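Local coordinates for thymine dioxygenase (Neurospora crassa, PDB 5C3Q), which probably hydroxylates the methyl group of thymine, working as a non-haem iron dioxygenase that depends on 2-oxoglutarate, at residues N152-Q157 against Y289-F294; D156-L161 against L224-S229; A68-L73 against R90-P95. One frame throughout, in Å; residues are numbered along the deposited sequence.

Contact 1: N152-Q157 against Y289-F294; sequences NNFFDQ and YSIAYF. With TDR (thymine), chain G; AKG (2-oxoglutaric acid), chain F.
Ile291 and Tyr293 face Phe154 and Phe155 across the packing of helix 147-173 on strand 284-295, a strand of the double-stranded beta-helix (DSBH) core of 2-oxoglutarate oxygenases. The case illustrates how alternation along a beta strand gives one stretch of chain two tasks. Ser290 serves the cosubstrate: its hydroxyl, placed between the backbone N and the carbonyl carbon (chi1 65°), donates a hydrogen bond of 2.7 Å from OG to O4 of 2-oxoglutarate, a carboxylate oxygen. Ile291 points to the helix instead. Its branch methyl CG2 reaches CE2 of Phe154 at 3.9 Å, meeting that ring obliquely, while Val63 and Phe64 of helix 57-71 press on the same isoleucine. Ala292 turns away from the helix, back toward the ligand. Tyr293 then makes the main contact. With CG anti to the backbone N (chi1 -172°), the phenol extends toward the helix and presents its edge to the face of Phe155 in a T-shaped pair, centroids 5.2 Å apart and planes at 72°. The hydroxyl comes to lie over the middle of the phenylalanine ring, OH to CE1 of Phe155 being 3.5 Å, and CE1 of Tyr293 approaches CD2 of Phe155 at 3.6 Å. Tyr293 is buried, and ND2 of Asn189 satisfies its hydroxyl with a hydrogen bond. Phe294 closes the walk in the pocket, where thymine covers one face of its ring and 2-oxoglutarate meets the rim: CG lies 3.5 Å from N3 of thymine, and CZ lies 3.5 Å from O1 of 2-oxoglutarate.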
loop_
_atom_site.group_PDB
_atom_site.type_symbol
_atom_site.label_atom_id
_atom_site.label_comp_id
_atom_site.label_asym_id
_atom_site.label_seq_id
_atom_site.Cartn_x
_atom_site.Cartn_y
_atom_site.Cartn_z
ATOM N N ASN A 152 -6.492 -15.702 2.749
ATOM C CA ASN A 152 -5.691 -16.397 1.734
ATOM C C ASN A 152 -6.299 -16.263 0.338
ATOM O O ASN A 152 -5.578 -16.069 -0.642
ATOM C CB ASN A 152 -5.509 -17.874 2.093
ATOM C CG ASN A 152 -4.435 -18.090 3.139
ATOM O OD1 ASN A 152 -3.568 -17.241 3.343
ATOM N ND2 ASN A 152 -4.482 -19.236 3.804
ATOM N N ASN A 153 -7.623 -16.372 0.261
ATOM C CA ASN A 153 -8.356 -16.140 -0.985
ATOM C C ASN A 153 -8.106 -14.721 -1.483
ATOM O O ASN A 153 -7.740 -14.516 -2.639
ATOM C CB ASN A 153 -9.856 -16.370 -0.758
ATOM C CG ASN A 153 -10.667 -16.332 -2.042
ATOM O OD1 ASN A 153 -10.148 -16.075 -3.127
ATOM N ND2 ASN A 153 -11.959 -16.595 -1.922
ATOM N N PHE A 154 -8.275 -13.745 -0.597
ATOM C CA PHE A 154 -8.031 -12.345 -0.946
ATOM C C PHE A 154 -6.583 -12.113 -1.378
ATOM O O PHE A 154 -6.336 -11.423 -2.367
ATOM C CB PHE A 154 -8.390 -11.428 0.221
ATOM C CG PHE A 154 -8.413 -9.970 -0.140
ATOM C CD1 PHE A 154 -9.378 -9.473 -1.006
ATOM C CD2 PHE A 154 -7.480 -9.094 0.392
ATOM C CE1 PHE A 154 -9.407 -8.131 -1.340
ATOM C CE2 PHE A 154 -7.503 -7.749 0.062
ATOM C CZ PHE A 154 -8.471 -7.267 -0.803
ATOM N N PHE A 155 -5.639 -12.704 -0.652
ATOM C CA PHE A 155 -4.212 -12.605 -0.995
ATOM C C PHE A 155 -3.952 -13.022 -2.449
ATOM O O PHE A 155 -3.279 -12.306 -3.194
ATOM C CB PHE A 155 -3.369 -13.460 -0.031
ATOM C CG PHE A 155 -1.879 -13.291 -0.197
ATOM C CD1 PHE A 155 -1.194 -13.967 -1.197
ATOM C CD2 PHE A 155 -1.161 -12.470 0.659
ATOM C CE1 PHE A 155 0.176 -13.815 -1.350
ATOM C CE2 PHE A 155 0.208 -12.314 0.511
ATOM C CZ PHE A 155 0.878 -12.988 -0.492
ATOM N N ASP A 156 -4.495 -14.172 -2.843
ATOM C CA ASP A 156 -4.289 -14.718 -4.195
ATOM C C ASP A 156 -4.984 -13.900 -5.291
ATOM O O ASP A 156 -4.460 -13.771 -6.395
ATOM C CB ASP A 156 -4.728 -16.186 -4.258
ATOM C CG ASP A 156 -3.815 -17.103 -3.450
ATOM O OD1 ASP A 156 -2.684 -16.681 -3.115
ATOM O OD2 ASP A 156 -4.220 -18.246 -3.150
ATOM N N GLN A 157 -6.146 -13.335 -4.983
ATOM C CA GLN A 157 -6.830 -12.452 -5.931
ATOM C C GLN A 157 -6.086 -11.124 -6.134
ATOM O O GLN A 157 -6.034 -10.609 -7.250
ATOM C CB GLN A 157 -8.268 -12.205 -5.490
ATOM C CG GLN A 157 -9.124 -13.457 -5.582
ATOM C CD GLN A 157 -10.598 -13.177 -5.374
ATOM O OE1 GLN A 157 -11.135 -12.191 -5.886
ATOM N NE2 GLN A 157 -11.266 -14.047 -4.627
ATOM N N TYR A 289 -11.184 1.719 8.413
ATOM C CA TYR A 289 -10.576 0.474 7.964
ATOM C C TYR A 289 -10.008 0.656 6.578
ATOM O O TYR A 289 -10.651 1.231 5.696
ATOM C CB TYR A 289 -11.598 -0.658 7.930
ATOM C CG TYR A 289 -12.108 -1.029 9.289
ATOM C CD1 TYR A 289 -11.421 -1.937 10.082
ATOM C CD2 TYR A 289 -13.272 -0.459 9.791
ATOM C CE1 TYR A 289 -11.879 -2.275 11.343
ATOM C CE2 TYR A 289 -13.743 -0.790 11.051
ATOM C CZ TYR A 289 -13.043 -1.698 11.821
ATOM O OH TYR A 289 -13.502 -2.028 13.071
ATOM N N SER A 290 -8.793 0.163 6.390
ATOM C CA SER A 290 -8.227 0.036 5.062
ATOM C C SER A 290 -7.428 -1.252 4.978
ATOM O O SER A 290 -7.115 -1.887 5.997
ATOM C CB SER A 290 -7.350 1.246 4.718
ATOM O OG SER A 290 -6.214 1.319 5.558
ATOM N N ILE A 291 -7.127 -1.644 3.746
ATOM C CA ILE A 291 -6.304 -2.801 3.479
ATOM C C ILE A 291 -5.261 -2.388 2.450
ATOM O O ILE A 291 -5.604 -1.977 1.332
ATOM C CB ILE A 291 -7.141 -3.984 2.949
ATOM C CG1 ILE A 291 -8.259 -4.330 3.941
ATOM C CG2 ILE A 291 -6.243 -5.189 2.691
ATOM C CD1 ILE A 291 -9.199 -5.424 3.481
ATOM N N ALA A 292 -3.994 -2.479 2.838
ATOM C CA ALA A 292 -2.885 -2.232 1.930
ATOM C C ALA A 292 -2.269 -3.559 1.526
ATOM O O ALA A 292 -1.728 -4.287 2.366
ATOM C CB ALA A 292 -1.843 -1.346 2.587
ATOM N N TYR A 293 -2.355 -3.879 0.238
ATOM C CA TYR A 293 -1.685 -5.049 -0.295
ATOM C C TYR A 293 -0.388 -4.609 -0.977
ATOM O O TYR A 293 -0.395 -4.088 -2.101
ATOM C CB TYR A 293 -2.608 -5.803 -1.252
ATOM C CG TYR A 293 -2.069 -7.135 -1.712
ATOM C CD1 TYR A 293 -2.274 -8.286 -0.962
ATOM C CD2 TYR A 293 -1.362 -7.243 -2.902
ATOM C CE1 TYR A 293 -1.787 -9.512 -1.383
ATOM C CE2 TYR A 293 -0.872 -8.464 -3.337
ATOM C CZ TYR A 293 -1.087 -9.597 -2.573
ATOM O OH TYR A 293 -0.603 -10.815 -2.995
ATOM N N PHE A 294 0.724 -4.799 -0.273
ATOM C CA PHE A 294 2.039 -4.415 -0.783
ATOM C C PHE A 294 2.522 -5.467 -1.767
ATOM O O PHE A 294 2.736 -6.627 -1.393
ATOM C CB PHE A 294 3.051 -4.292 0.359
ATOM C CG PHE A 294 2.682 -3.266 1.391
ATOM C CD1 PHE A 294 2.528 -1.936 1.033
ATOM C CD2 PHE A 294 2.507 -3.624 2.717
ATOM C CE1 PHE A 294 2.200 -0.982 1.981
ATOM C CE2 PHE A 294 2.181 -2.676 3.669
ATOM C CZ PHE A 294 2.026 -1.353 3.302
HETATM N N1 TDR G . 5.569 -2.598 4.892
HETATM C C2 TDR G . 5.861 -3.267 3.645
HETATM O O2 TDR G . 6.061 -4.466 3.633
HETATM N N3 TDR G . 5.911 -2.509 2.416
HETATM C C4 TDR G . 5.671 -1.102 2.420
HETATM O O4 TDR G . 5.720 -0.495 1.364
HETATM C C5 TDR G . 5.377 -0.411 3.685
HETATM C CM5 TDR G . 5.123 1.062 3.752
HETATM C C6 TDR G . 5.335 -1.191 4.925
HETATM C C1 AKG F . 0.306 2.074 4.280
HETATM O O1 AKG F . 1.446 2.054 3.746
HETATM O O2 AKG F . -0.044 1.209 5.110
HETATM C C2 AKG F . -0.640 3.147 3.933
HETATM O O5 AKG F . -0.261 4.095 3.250
HETATM C C3 AKG F . -2.072 3.074 4.428
HETATM C C4 AKG F . -2.915 4.192 3.821
HETATM C C5 AKG F . -4.364 4.084 4.234
HETATM O O3 AKG F . -5.221 4.596 3.484
HETATM O O4 AKG F . -4.671 3.508 5.301
#

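Contact 2: D156-L161 against L224-S229. With AKG (2-oxoglutaric acid), chain F.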
loop_
_atom_site.group_PDB
_atom_site.type_symbol
_atom_site.label_atom_id
_atom_site.label_comp_id
_atom_site.label_asym_id
_atom_site.label_seq_id
_atom_site.Cartn_x
_atom_site.Cartn_y
_atom_site.Cartn_z
ATOM N N ASP A 156 -4.495 -14.172 -2.843
ATOM C CA ASP A 156 -4.289 -14.718 -4.195
ATOM C C ASP A 156 -4.984 -13.900 -5.291
ATOM O O ASP A 156 -4.460 -13.771 -6.395
ATOM C CB ASP A 156 -4.728 -16.186 -4.258
ATOM C CG ASP A 156 -3.815 -17.103 -3.450
ATOM O OD1 ASP A 156 -2.684 -16.681 -3.115
ATOM O OD2 ASP A 156 -4.220 -18.246 -3.150
ATOM N N GLN A 157 -6.146 -13.335 -4.983
ATOM C CA GLN A 157 -6.830 -12.452 -5.931
ATOM C C GLN A 157 -6.086 -11.124 -6.134
ATOM O O GLN A 157 -6.034 -10.609 -7.250
ATOM C CB GLN A 157 -8.268 -12.205 -5.490
ATOM C CG GLN A 157 -9.124 -13.457 -5.582
ATOM C CD GLN A 157 -10.598 -13.177 -5.374
ATOM O OE1 GLN A 157 -11.135 -12.191 -5.886
ATOM N NE2 GLN A 157 -11.266 -14.047 -4.627
ATOM N N CYS A 158 -5.509 -10.581 -5.064
ATOM C CA CYS A 158 -4.668 -9.385 -5.168
ATOM C C CYS A 158 -3.351 -9.698 -5.878
ATOM O O CYS A 158 -2.830 -8.868 -6.627
ATOM C CB CYS A 158 -4.375 -8.789 -3.788
ATOM S SG CYS A 158 -5.791 -8.013 -2.978
ATOM N N LYS A 159 -2.811 -10.887 -5.625
ATOM C CA LYS A 159 -1.624 -11.376 -6.332
ATOM C C LYS A 159 -1.879 -11.418 -7.840
ATOM O O LYS A 159 -1.023 -11.026 -8.633
ATOM C CB LYS A 159 -1.245 -12.769 -5.807
ATOM C CG LYS A 159 -0.237 -13.555 -6.632
ATOM C CD LYS A 159 -0.070 -14.952 -6.046
ATOM C CE LYS A 159 0.676 -15.881 -6.981
ATOM N NZ LYS A 159 0.703 -17.272 -6.443
ATOM N N ALA A 160 -3.063 -11.889 -8.224
ATOM C CA ALA A 160 -3.465 -11.919 -9.632
ATOM C C ALA A 160 -3.610 -10.506 -10.212
ATOM O O ALA A 160 -3.193 -10.255 -11.337
ATOM C CB ALA A 160 -4.758 -12.703 -9.802
ATOM N N LEU A 161 -4.187 -9.584 -9.441
ATOM C CA LEU A 161 -4.321 -8.190 -9.890
ATOM C C LEU A 161 -2.963 -7.506 -10.071
ATOM O O LEU A 161 -2.774 -6.726 -11.006
ATOM C CB LEU A 161 -5.189 -7.389 -8.915
ATOM C CG LEU A 161 -5.506 -5.940 -9.293
ATOM C CD1 LEU A 161 -6.124 -5.841 -10.681
ATOM C CD2 LEU A 161 -6.431 -5.316 -8.258
ATOM N N LEU A 224 -1.782 -1.987 -3.616
ATOM C CA LEU A 224 -3.212 -1.951 -3.874
ATOM C C LEU A 224 -3.852 -1.538 -2.564
ATOM O O LEU A 224 -3.811 -2.295 -1.596
ATOM C CB LEU A 224 -3.722 -3.325 -4.315
ATOM C CG LEU A 224 -2.952 -3.979 -5.463
ATOM C CD1 LEU A 224 -3.414 -5.411 -5.672
ATOM C CD2 LEU A 224 -3.097 -3.170 -6.741
ATOM N N LEU A 225 -4.410 -0.332 -2.530
ATOM C CA LEU A 225 -5.005 0.213 -1.315
ATOM C C LEU A 225 -6.520 0.260 -1.422
ATOM O O LEU A 225 -7.077 1.004 -2.233
ATOM C CB LEU A 225 -4.460 1.614 -1.014
ATOM C CG LEU A 225 -5.013 2.190 0.296
ATOM C CD1 LEU A 225 -4.343 1.549 1.502
ATOM C CD2 LEU A 225 -4.847 3.694 0.336
ATOM N N PHE A 226 -7.175 -0.549 -0.597
ATOM C CA PHE A 226 -8.623 -0.576 -0.498
ATOM C C PHE A 226 -8.993 0.234 0.741
ATOM O O PHE A 226 -8.591 -0.118 1.855
ATOM C CB PHE A 226 -9.117 -2.018 -0.357
ATOM C CG PHE A 226 -8.654 -2.936 -1.456
ATOM C CD1 PHE A 226 -7.418 -3.567 -1.383
ATOM C CD2 PHE A 226 -9.462 -3.188 -2.553
ATOM C CE1 PHE A 226 -6.988 -4.419 -2.388
ATOM C CE2 PHE A 226 -9.037 -4.037 -3.570
ATOM C CZ PHE A 226 -7.800 -4.653 -3.485
ATOM N N GLN A 227 -9.727 1.331 0.556
ATOM C CA GLN A 227 -10.141 2.167 1.686
ATOM C C GLN A 227 -11.662 2.216 1.789
ATOM O O GLN A 227 -12.367 2.095 0.781
ATOM C CB GLN A 227 -9.549 3.582 1.584
ATOM C CG GLN A 227 -10.020 4.425 0.402
ATOM C CD GLN A 227 -9.433 5.833 0.408
ATOM O OE1 GLN A 227 -9.038 6.352 1.451
ATOM N NE2 GLN A 227 -9.387 6.461 -0.762
ATOM N N ASP A 228 -12.160 2.361 3.016
ATOM C CA ASP A 228 -13.582 2.601 3.250
ATOM C C ASP A 228 -13.899 4.068 2.921
ATOM O O ASP A 228 -13.088 4.747 2.291
ATOM C CB ASP A 228 -13.996 2.200 4.686
ATOM C CG ASP A 228 -13.324 3.041 5.774
ATOM O OD1 ASP A 228 -12.715 4.096 5.481
ATOM O OD2 ASP A 228 -13.408 2.628 6.953
ATOM N N SER A 229 -15.063 4.553 3.345
ATOM C CA SER A 229 -15.536 5.881 2.947
ATOM C C SER A 229 -15.205 7.002 3.941
ATOM O O SER A 229 -15.688 8.123 3.777
ATOM C CB SER A 229 -17.053 5.826 2.733
ATOM O OG SER A 229 -17.717 5.517 3.948
HETATM C C1 AKG F . 0.306 2.074 4.280
HETATM O O1 AKG F . 1.446 2.054 3.746
HETATM O O2 AKG F . -0.044 1.209 5.110
HETATM C C2 AKG F . -0.640 3.147 3.933
HETATM O O5 AKG F . -0.261 4.095 3.250
HETATM C C3 AKG F . -2.072 3.074 4.428
HETATM C C4 AKG F . -2.915 4.192 3.821
HETATM C C5 AKG F . -4.364 4.084 4.234
HETATM O O3 AKG F . -5.221 4.596 3.484
HETATM O O4 AKG F . -4.671 3.508 5.301
#
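Leu224 and Phe226, alternate residues of strand 222-227, meet Cys158 and Leu161, one helical turn apart on helix 147-173. This is a helix laid against the outer side of a DSBH sheet; the axes of the short segments, helix 156-161 and strand 224-227, come within 10.9 Å, their directions at 127°. The tight part centres on one methyl group. Leu224 holds CG anti to its carbonyl carbon (chi1 -51°) and CD1 extended beyond it, which drives CD1 into the helix surface, 3.6 Å from O of Cys158. The same methyl lies 4.0 Å from CB of Cys158 and 4.0 Å from CD2 of Leu161, so it sits against both residues of the turn. Beside it, SG of Cys158 comes within 3.8 Å of CE1 of Phe226. This sulfur-aromatic contact is oblique: the sulfur stands 4.9 Å from the centroid of the Phe226 ring and well off its normal. Phe154, one turn earlier on the helix, adds an edge-to-face contact to the same ring.

The contact thins quickly away from these four buried side chains. Asp156 and Ala160 are on the exposed flank of the helix, and Lys159 points away from the strand. Past Phe226 the chain runs away from the helix to the exposed Ser229. On the inner side of the strand Leu225 brings CD2 to 3.3 Å from O3 of 2-oxoglutarate, while Gln227 is hydrogen-bonded to Arg288, which itself hydrogen-bonds to 2-oxoglutarate and is probably steadied by this second-shell amide.

No hydrogen bond crosses between helix and strand. The backbone of Leu224 and Phe226 is paired with strand 284-295, which leaves dispersion and the fit of methyl, sulfur and ring to hold the helix here.

Contact 3: A68-L73 against R90-P95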
loop_
_atom_site.group_PDB
_atom_site.type_symbol
_atom_site.label_atom_id
_atom_site.label_comp_id
_atom_site.label_asym_id
_atom_site.label_seq_id
_atom_site.Cartn_x
_atom_site.Cartn_y
_atom_site.Cartn_z
ATOM N N ALA A 68 -12.429 -6.461 10.382
ATOM C CA ALA A 68 -13.029 -5.811 11.549
ATOM C C ALA A 68 -13.205 -6.796 12.706
ATOM O O ALA A 68 -13.037 -6.433 13.867
ATOM C CB ALA A 68 -14.367 -5.180 11.182
ATOM N N LYS A 69 -13.532 -8.044 12.385
ATOM C CA LYS A 69 -13.677 -9.085 13.404
ATOM C C LYS A 69 -12.344 -9.440 14.064
ATOM O O LYS A 69 -12.307 -9.728 15.259
ATOM C CB LYS A 69 -14.349 -10.332 12.819
ATOM C CG LYS A 69 -15.835 -10.139 12.559
ATOM C CD LYS A 69 -16.425 -11.282 11.752
ATOM C CE LYS A 69 -17.892 -11.033 11.438
ATOM N NZ LYS A 69 -18.571 -12.269 10.963
ATOM N N PHE A 70 -11.250 -9.406 13.304
ATOM C CA PHE A 70 -9.933 -9.641 13.897
ATOM C C PHE A 70 -9.567 -8.557 14.903
ATOM O O PHE A 70 -9.097 -8.856 15.992
ATOM C CB PHE A 70 -8.827 -9.718 12.843
ATOM C CG PHE A 70 -7.447 -9.789 13.437
ATOM C CD1 PHE A 70 -6.901 -11.009 13.812
ATOM C CD2 PHE A 70 -6.709 -8.632 13.659
ATOM C CE1 PHE A 70 -5.636 -11.075 14.373
ATOM C CE2 PHE A 70 -5.446 -8.692 14.222
ATOM C CZ PHE A 70 -4.906 -9.915 14.576
ATOM N N PHE A 71 -9.755 -7.295 14.529
ATOM C CA PHE A 71 -9.320 -6.192 15.386
ATOM C C PHE A 71 -10.192 -6.041 16.637
ATOM O O PHE A 71 -9.764 -5.437 17.623
ATOM C CB PHE A 71 -9.213 -4.888 14.586
ATOM C CG PHE A 71 -8.062 -4.884 13.612
ATOM C CD1 PHE A 71 -6.752 -4.855 14.075
ATOM C CD2 PHE A 71 -8.283 -4.936 12.242
ATOM C CE1 PHE A 71 -5.686 -4.866 13.194
ATOM C CE2 PHE A 71 -7.217 -4.939 11.352
ATOM C CZ PHE A 71 -5.920 -4.905 11.829
ATOM N N LYS A 72 -11.394 -6.616 16.602
ATOM C CA LYS A 72 -12.264 -6.698 17.784
ATOM C C LYS A 72 -11.790 -7.728 18.817
ATOM O O LYS A 72 -12.294 -7.747 19.935
ATOM C CB LYS A 72 -13.705 -7.014 17.372
ATOM C CG LYS A 72 -14.463 -5.811 16.837
ATOM C CD LYS A 72 -15.851 -6.198 16.351
ATOM C CE LYS A 72 -16.717 -4.970 16.127
ATOM N NZ LYS A 72 -18.098 -5.340 15.715
ATOM N N LEU A 73 -10.845 -8.589 18.439
ATOM C CA LEU A 73 -10.203 -9.502 19.390
ATOM C C LEU A 73 -9.595 -8.745 20.570
ATOM O O LEU A 73 -9.166 -7.598 20.418
ATOM C CB LEU A 73 -9.095 -10.325 18.710
ATOM C CG LEU A 73 -9.232 -11.836 18.472
ATOM C CD1 LEU A 73 -10.667 -12.344 18.397
ATOM C CD2 LEU A 73 -8.456 -12.220 17.220
ATOM N N ARG A 90 5.470 -10.350 9.270
ATOM C CA ARG A 90 4.136 -10.932 9.411
ATOM C C ARG A 90 3.648 -10.797 10.842
ATOM O O ARG A 90 4.430 -10.937 11.788
ATOM C CB ARG A 90 4.153 -12.418 9.038
ATOM C CG ARG A 90 4.315 -12.722 7.553
ATOM C CD ARG A 90 4.843 -14.137 7.377
ATOM N NE ARG A 90 4.758 -14.646 6.005
ATOM C CZ ARG A 90 5.699 -14.520 5.068
ATOM N NH1 ARG A 90 6.824 -13.851 5.299
ATOM N NH2 ARG A 90 5.500 -15.056 3.869
ATOM N N GLY A 91 2.352 -10.547 10.997
ATOM C CA GLY A 91 1.724 -10.541 12.308
ATOM C C GLY A 91 1.210 -9.190 12.760
ATOM O O GLY A 91 1.196 -8.215 11.996
ATOM N N TYR A 92 0.794 -9.150 14.021
ATOM C CA TYR A 92 0.078 -8.011 14.579
ATOM C C TYR A 92 1.022 -6.945 15.113
ATOM O O TYR A 92 2.028 -7.258 15.750
ATOM C CB TYR A 92 -0.852 -8.471 15.703
ATOM C CG TYR A 92 -1.519 -7.330 16.430
ATOM C CD1 TYR A 92 -2.576 -6.637 15.849
ATOM C CD2 TYR A 92 -1.089 -6.936 17.696
ATOM C CE1 TYR A 92 -3.187 -5.586 16.508
ATOM C CE2 TYR A 92 -1.697 -5.884 18.362
ATOM C CZ TYR A 92 -2.745 -5.213 17.763
ATOM O OH TYR A 92 -3.358 -4.167 18.412
ATOM N N SER A 93 0.681 -5.684 14.864
ATOM C CA SER A 93 1.462 -4.571 15.376
ATOM C C SER A 93 0.589 -3.371 15.739
ATOM O O SER A 93 -0.443 -3.113 15.113
ATOM C CB SER A 93 2.518 -4.157 14.358
ATOM O OG SER A 93 3.411 -3.223 14.928
ATOM N N ALA A 94 1.011 -2.658 16.779
ATOM C CA ALA A 94 0.414 -1.384 17.159
ATOM C C ALA A 94 1.528 -0.497 17.699
ATOM O O ALA A 94 2.215 -0.890 18.638
ATOM C CB ALA A 94 -0.659 -1.590 18.213
ATOM N N PRO A 95 1.722 0.696 17.104
ATOM C CA PRO A 95 2.840 1.539 17.525
ATOM C C PRO A 95 2.691 2.023 18.967
ATOM O O PRO A 95 1.624 2.500 19.350
ATOM C CB PRO A 95 2.790 2.716 16.545
ATOM C CG PRO A 95 1.378 2.771 16.081
ATOM C CD PRO A 95 0.867 1.362 16.106
#
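The rings of Phe70 and Phe71 both turn an edge to Tyr92, while against each other they are placed edge over face. CD2 of Phe70 stands over the centre of one face of Phe71. CE2 of Phe70 lies 3.9 Å from CD1 of Tyr92, near the plane of the phenylalanine ring but oblique to that of the tyrosine. Phe71 meets the phenol rim to rim, its CE1 being 4.2 Å from CE1 of Tyr92. The two neighbours on helix 57-71 leave the backbone differently: Phe70 has CG anti to the backbone N (chi1 173°), whereas Phe71 carries it beside that atom (chi1 -70°), and their ring ends converge on one tyrosine. Tyr123, Phe147 and His195 extend the aromatic cluster around them.

Here the C-terminal part of helix 57-71 packs on strand 91-93, an outermost strand of the main sheet. The interface is small, 100 Å² in all, yet its three rings are buried. It is held by apolar ring contacts with no hydrogen bond between the segments; the polar end of Tyr92 is satisfied by Glu121 on the adjoining strand 121-125, and its contacts with the helix are made by ring carbons.

Contacts 1 and 2 are two parts of one interface, their centres about 5 Å apart: helix 147-173 runs on from one to the other, and the neighbouring strands 284-295 and 222-227 are paired through backbone hydrogen bonds such as that from Tyr293 N to Leu224 O, 2.8 Å. Both strands turn other residues to 2-oxoglutarate, and the side chains of Tyr293 and Leu224 each lie about 11 Å from the nickel ion. Contact 3 is on the same sheet but further out, its centre about 14 Å from that of contact 1 and 18 Å from that of contact 2. Tyr289 bridges toward it, CE1 packing 3.7 Å from CA of Ala68.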